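Local coordinates for biogenic amine-binding protein (Rhodnius prolixus, PDB 4GE1) that binds biogenic amines such as serotonin and norepinephrine in the saliva of a blood-feeding insect, with tryptamine held here inside its lipocalin barrel, at residues Y29-D33 with S34-V38; E143-K146 with E147-S151; G166-A170 with T171-N175. All coordinates share one frame; numbering follows the deposited sequence.

Overall arrangement
The three contacts follow one another along the chain and lie toward the periphery of a lipocalin fold that encloses tryptamine, their centres about 16 to 17 Å from that of the chain. Interaction 1 turns the chain out of strand 23-31, and interaction 3 includes the short strand 168-169 that pairs with it and the turn after it; their centres are about 12 Å apart and they touch, with Tyr29 N 3.0 Å from Phe168 O. Interaction 2 leads into helix 150-159, about 14 Å centre to centre from interaction 3, which it meets through Asn144 and Thr171. No contact lines the pocket: the tryptamine lies about 8 Å from the side chain of Tyr29, 12 Å from that of Ala170 and 14 Å from that of Val145.

Interaction 1 of 3, residues Y29-D33 with S34-V38; sequences YKLGD and STLEV
Leu36 folds back over the end of strand 23-31 and divides its two methyl groups between Leu31 and Tyr29. Leu36 CD1 meets Leu31 CB at 4.1 Å, while Leu36 CD2 approaches Tyr29 CE1 at 4.2 Å, reaching the ring obliquely as the two side chains cross at about a right angle. A branched leucine suits this place because one residue can cover two strand positions at once. The tyrosine ring is brought within its reach by a first torsion that sets CG between the backbone N and the carbonyl carbon (chi1 66°). Behind the contact, the ring of Tyr29 also packs edge-to-face with Phe168, and its hydroxyl is fixed by hydrogen bonds with Asp40 O and Asn42 N, which tie the strand to the far end of the same loop.

The polar link between the segments runs through water. One molecule donates to Leu31 O at 3.0 Å and shares a hydrogen bond of 3.2 Å with Ser34 OG. A second lies 2.9 Å from Gly32 O and 3.0 Å from Ser34 O; it can donate to either, but has more acceptors in reach than protons, so the two bonds need not both be made at once. Gly32, at a positive phi of 68°, bends the chain off the strand; the carboxylate of Asp33 is turned to Tyr134, whose OH is hydrogen-bonded with OD1.

Leu31 and Tyr29 also rest on Tyr133 and Leu135, two residues of the tryptamine pocket. The arrangement is the start of the loop joining the first two strands of a lipocalin barrel, here folded back on the strand it leaves.

Interaction 2 of 3, residues E143-K146 with E147-S151; sequences ENVK and EDVKS
Val145 and Val149 meet through their methyl groups at the approach to helix 150-159, the helix that follows the last long barrel strand of the lipocalin fold. The chain turns here by a type I beta turn spanning Lys146 to Val149. Val145 comes first: its CG1, anti to the backbone N, lies 3.7 Å from Val149 CG2, and the same side chain touches Thr27 and His28 of strand 23-31. A compact beta-branched valine at 145 can touch both Val149 and the barrel strand. Lys150 runs extended and then bends at its last torsion (chi4 -55°), which brings NZ to 3.5 Å from Val145 O, where its charge probably interacts favourably with the carbonyl.

Lys146 follows, with its aliphatic base beside the turn: CB lies 3.5 Å from Asp148 OD1, while the ammonium end leads away from the turn, as befits a long charged chain at an exposed site. Its carbonyl closes the turn. Val149 N donates to Lys146 O at 3.0 Å, nearly straight at the hydrogen (166°) but from 47° above the carbonyl plane, and Val149 CG2 presses against that oxygen at 3.2 Å.

Interaction 3 of 3, residues G166-A170 with T171-N175; sequences GLFDA and TTLGN
Asp169 O is gripped twice by Thr172, whose OG1 donates at 2.6 Å, almost in line with the carbonyl, and whose backbone N donates at 3.0 Å from well above the carbonyl plane. The hydroxyl gets there because OG1 sits between the backbone N and the carbonyl carbon of its own residue (chi1 58°).

The carboxylate of the same aspartate holds Thr171 in a similar double grip. OG1 of Thr171 meets Asp169 OD1 at 2.8 Å on the syn side, 18° out of the carboxylate plane, and Thr171 N reaches that oxygen at 2.9 Å from above the plane. The backbone N bond makes an Asx turn, and with the bond from Thr172 N to Asp169 O it completes an Asx motif laid over a type I beta turn. Aspartate is well suited, being short enough to reach the amide two residues on, and threonine adds a hydroxyl beside each amide.

Leu173 CG lies 3.9 Å from Phe168 CZ at the ring edge; over one face of that ring, offset toward the rim, lies the backbone N of Ala170. A weak bond from Leu173 N to Ala170 O carries the turning on by one residue.

The turn follows directly on strand 168-169, which comes after helix 150-159 and lies against strand 23-31. Ala170 is hydrogen-bonded through its backbone to Thr27 there, before the chain leaves toward helix 181-189.

Interaction 1 of 3, residues Y29-D33 with S34-V38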
# COMPACT_ATOMS: atom_id res chain seq x y z
N TYR A 29 8.26 3.58 -5.78
CA TYR A 29 8.58 3.02 -4.47
C TYR A 29 10.02 2.55 -4.29
O TYR A 29 10.68 2.12 -5.24
CB TYR A 29 7.62 1.87 -4.15
CG TYR A 29 7.74 0.66 -5.04
CD1 TYR A 29 8.67 -0.35 -4.78
CD2 TYR A 29 6.89 0.49 -6.13
CE1 TYR A 29 8.75 -1.48 -5.58
CE2 TYR A 29 6.96 -0.63 -6.94
CZ TYR A 29 7.89 -1.61 -6.67
OH TYR A 29 7.95 -2.73 -7.50
N LYS A 30 10.47 2.63 -3.05
CA LYS A 30 11.74 2.04 -2.65
C LYS A 30 11.46 0.90 -1.69
O LYS A 30 10.83 1.09 -0.65
CB LYS A 30 12.64 3.07 -1.96
CG LYS A 30 13.89 2.44 -1.34
CD LYS A 30 14.81 3.50 -0.76
CE LYS A 30 16.07 2.88 -0.18
NZ LYS A 30 16.75 3.83 0.73
N LEU A 31 11.91 -0.28 -2.07
CA LEU A 31 11.80 -1.46 -1.24
C LEU A 31 13.18 -1.85 -0.70
O LEU A 31 14.05 -2.27 -1.45
CB LEU A 31 11.25 -2.61 -2.07
CG LEU A 31 11.26 -3.97 -1.40
CD1 LEU A 31 10.36 -3.95 -0.18
CD2 LEU A 31 10.82 -5.04 -2.39
N GLY A 32 13.38 -1.72 0.61
CA GLY A 32 14.65 -2.10 1.24
C GLY A 32 15.87 -1.25 0.89
O GLY A 32 15.76 -0.21 0.26
N ASP A 33 17.05 -1.71 1.32
CA ASP A 33 18.30 -1.00 1.06
C ASP A 33 19.03 -1.42 -0.22
O ASP A 33 19.72 -0.60 -0.84
CB ASP A 33 19.26 -1.13 2.26
CG ASP A 33 18.81 -0.34 3.47
OD1 ASP A 33 18.42 0.83 3.29
OD2 ASP A 33 18.85 -0.89 4.59
N SER A 34 18.91 -2.68 -0.61
CA SER A 34 19.65 -3.17 -1.78
C SER A 34 18.99 -2.74 -3.09
O SER A 34 17.80 -2.42 -3.13
CB SER A 34 19.80 -4.69 -1.74
OG SER A 34 18.58 -5.33 -2.06
N THR A 35 19.77 -2.73 -4.17
CA THR A 35 19.23 -2.38 -5.48
C THR A 35 18.11 -3.34 -5.91
O THR A 35 18.17 -4.54 -5.64
CB THR A 35 20.32 -2.32 -6.57
OG1 THR A 35 20.73 -3.65 -6.91
CG2 THR A 35 21.52 -1.49 -6.10
N LEU A 36 17.09 -2.82 -6.56
CA LEU A 36 15.90 -3.61 -6.87
C LEU A 36 16.16 -4.67 -7.95
O LEU A 36 16.71 -4.37 -9.01
CB LEU A 36 14.78 -2.66 -7.30
CG LEU A 36 13.31 -3.06 -7.10
CD1 LEU A 36 13.04 -3.47 -5.66
CD2 LEU A 36 12.41 -1.89 -7.50
N GLU A 37 15.76 -5.91 -7.67
CA GLU A 37 15.79 -6.99 -8.66
C GLU A 37 14.47 -7.03 -9.43
O GLU A 37 13.42 -6.67 -8.90
CB GLU A 37 16.01 -8.35 -8.00
CG GLU A 37 17.39 -8.60 -7.43
CD GLU A 37 17.44 -9.87 -6.60
OE1 GLU A 37 16.40 -10.57 -6.55
OE2 GLU A 37 18.50 -10.16 -6.01
N VAL A 38 14.52 -7.52 -10.66
CA VAL A 38 13.35 -7.49 -11.53
C VAL A 38 12.12 -8.19 -10.91
O VAL A 38 10.98 -7.80 -11.17
CB VAL A 38 13.68 -8.06 -12.93
CG1 VAL A 38 14.13 -9.50 -12.84
CG2 VAL A 38 12.47 -7.90 -13.86
O HOH W 1 15.40 -4.81 -2.28
O HOH W 2 16.20 0.02 -2.61

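Interaction 2 of 3, residues E143-K146 with E147-S151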
# COMPACT_ATOMS: atom_id res chain seq x y z
N GLU A 143 -3.33 5.90 -12.64
CA GLU A 143 -2.16 5.08 -12.93
C GLU A 143 -0.86 5.90 -12.89
O GLU A 143 0.21 5.36 -12.60
CB GLU A 143 -2.32 4.37 -14.29
CG GLU A 143 -3.55 3.49 -14.36
CD GLU A 143 -3.63 2.69 -15.65
OE1 GLU A 143 -4.74 2.59 -16.22
OE2 GLU A 143 -2.60 2.14 -16.08
N ASN A 144 -0.97 7.19 -13.18
CA ASN A 144 0.17 8.10 -13.11
C ASN A 144 -0.10 9.18 -12.07
O ASN A 144 -1.26 9.47 -11.76
CB ASN A 144 0.43 8.75 -14.47
CG ASN A 144 0.38 7.74 -15.62
OD1 ASN A 144 1.37 7.07 -15.92
ND2 ASN A 144 -0.78 7.63 -16.26
N VAL A 145 0.96 9.79 -11.53
CA VAL A 145 0.75 10.89 -10.60
C VAL A 145 0.28 12.12 -11.37
O VAL A 145 0.89 12.51 -12.37
CB VAL A 145 2.02 11.22 -9.78
CG1 VAL A 145 1.75 12.37 -8.82
CG2 VAL A 145 2.50 10.00 -9.02
N LYS A 146 -0.82 12.72 -10.92
CA LYS A 146 -1.31 13.95 -11.55
C LYS A 146 -0.22 15.01 -11.54
O LYS A 146 0.39 15.28 -10.50
CB LYS A 146 -2.55 14.47 -10.81
CG LYS A 146 -3.79 13.63 -11.04
CD LYS A 146 -4.17 13.64 -12.51
CE LYS A 146 -5.41 12.80 -12.76
NZ LYS A 146 -5.75 12.79 -14.21
N GLU A 147 0.03 15.60 -12.70
CA GLU A 147 1.11 16.57 -12.85
C GLU A 147 1.07 17.68 -11.81
O GLU A 147 2.11 18.14 -11.34
CB GLU A 147 1.10 17.16 -14.27
CG GLU A 147 2.33 17.97 -14.64
CD GLU A 147 2.26 19.42 -14.17
OE1 GLU A 147 1.13 19.95 -14.05
OE2 GLU A 147 3.33 20.02 -13.92
N ASP A 148 -0.13 18.12 -11.43
CA ASP A 148 -0.28 19.27 -10.54
C ASP A 148 -0.05 18.98 -9.05
O ASP A 148 -0.11 19.89 -8.22
CB ASP A 148 -1.65 19.95 -10.75
CG ASP A 148 -2.81 18.97 -10.70
OD1 ASP A 148 -2.67 17.91 -10.05
OD2 ASP A 148 -3.86 19.27 -11.30
N VAL A 149 0.23 17.72 -8.72
CA VAL A 149 0.55 17.36 -7.34
C VAL A 149 1.95 16.77 -7.21
O VAL A 149 2.34 16.32 -6.13
CB VAL A 149 -0.48 16.36 -6.74
CG1 VAL A 149 -1.88 16.93 -6.77
CG2 VAL A 149 -0.41 15.01 -7.46
N LYS A 150 2.71 16.78 -8.30
CA LYS A 150 4.09 16.30 -8.25
C LYS A 150 4.87 16.99 -7.13
O LYS A 150 5.58 16.34 -6.36
CB LYS A 150 4.80 16.50 -9.59
CG LYS A 150 4.20 15.72 -10.75
CD LYS A 150 5.01 15.93 -12.03
CE LYS A 150 4.35 15.26 -13.23
NZ LYS A 150 4.10 13.81 -12.99
N SER A 151 4.73 18.31 -7.03
CA SER A 151 5.47 19.07 -6.02
C SER A 151 5.12 18.64 -4.60
O SER A 151 6.00 18.46 -3.76
CB SER A 151 5.26 20.58 -6.20
OG SER A 151 3.89 20.91 -6.16

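Interaction 3 of 3, residues G166-A170 with T171-N175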
# COMPACT_ATOMS: atom_id res chain seq x y z
N GLY A 166 14.77 9.04 -6.71
CA GLY A 166 15.40 8.04 -5.86
C GLY A 166 14.58 6.75 -5.68
O GLY A 166 15.05 5.80 -5.04
N LEU A 167 13.37 6.72 -6.22
CA LEU A 167 12.56 5.50 -6.14
C LEU A 167 12.53 4.80 -7.49
O LEU A 167 12.80 5.41 -8.53
CB LEU A 167 11.13 5.81 -5.69
CG LEU A 167 10.93 6.81 -4.55
CD1 LEU A 167 9.48 6.87 -4.17
CD2 LEU A 167 11.78 6.45 -3.35
N PHE A 168 12.19 3.52 -7.47
CA PHE A 168 11.82 2.84 -8.71
C PHE A 168 10.51 3.41 -9.24
O PHE A 168 9.50 3.45 -8.54
CB PHE A 168 11.69 1.33 -8.50
CG PHE A 168 11.03 0.62 -9.65
CD1 PHE A 168 11.64 0.57 -10.89
CD2 PHE A 168 9.81 -0.00 -9.49
CE1 PHE A 168 11.04 -0.07 -11.97
CE2 PHE A 168 9.19 -0.65 -10.56
CZ PHE A 168 9.82 -0.69 -11.81
N ASP A 169 10.53 3.85 -10.50
CA ASP A 169 9.34 4.40 -11.15
C ASP A 169 8.59 3.29 -11.87
O ASP A 169 8.97 2.87 -12.97
CB ASP A 169 9.77 5.51 -12.13
CG ASP A 169 8.62 6.04 -12.97
OD1 ASP A 169 7.44 5.70 -12.70
OD2 ASP A 169 8.89 6.81 -13.90
N ALA A 170 7.52 2.81 -11.24
CA ALA A 170 6.77 1.67 -11.76
C ALA A 170 6.06 2.03 -13.06
O ALA A 170 5.70 1.14 -13.83
CB ALA A 170 5.79 1.16 -10.72
N THR A 171 5.88 3.32 -13.30
CA THR A 171 5.27 3.78 -14.55
C THR A 171 6.25 3.64 -15.73
O THR A 171 5.97 4.11 -16.83
CB THR A 171 4.74 5.25 -14.46
OG1 THR A 171 5.77 6.17 -14.88
CG2 THR A 171 4.27 5.59 -13.04
N THR A 172 7.39 2.99 -15.49
CA THR A 172 8.30 2.63 -16.58
C THR A 172 7.91 1.27 -17.15
O THR A 172 8.09 1.01 -18.34
CB THR A 172 9.77 2.58 -16.14
OG1 THR A 172 9.94 1.65 -15.07
CG2 THR A 172 10.24 3.96 -15.69
N LEU A 173 7.38 0.41 -16.29
CA LEU A 173 6.81 -0.85 -16.76
C LEU A 173 5.67 -0.48 -17.71
O LEU A 173 5.54 -1.05 -18.80
CB LEU A 173 6.30 -1.68 -15.58
CG LEU A 173 7.32 -1.97 -14.48
CD1 LEU A 173 6.65 -2.58 -13.28
CD2 LEU A 173 8.39 -2.89 -14.99
N GLY A 174 4.86 0.49 -17.29
CA GLY A 174 3.86 1.12 -18.13
C GLY A 174 3.03 0.20 -19.02
O GLY A 174 2.03 -0.36 -18.57
N ASN A 175 3.45 0.07 -20.27
CA ASN A 175 2.67 -0.65 -21.28
C ASN A 175 2.33 -2.09 -20.90
O ASN A 175 1.29 -2.62 -21.30
CB ASN A 175 3.39 -0.64 -22.63
CG ASN A 175 2.67 -1.46 -23.68
OD1 ASN A 175 3.07 -2.58 -24.00
ND2 ASN A 175 1.58 -0.91 -24.21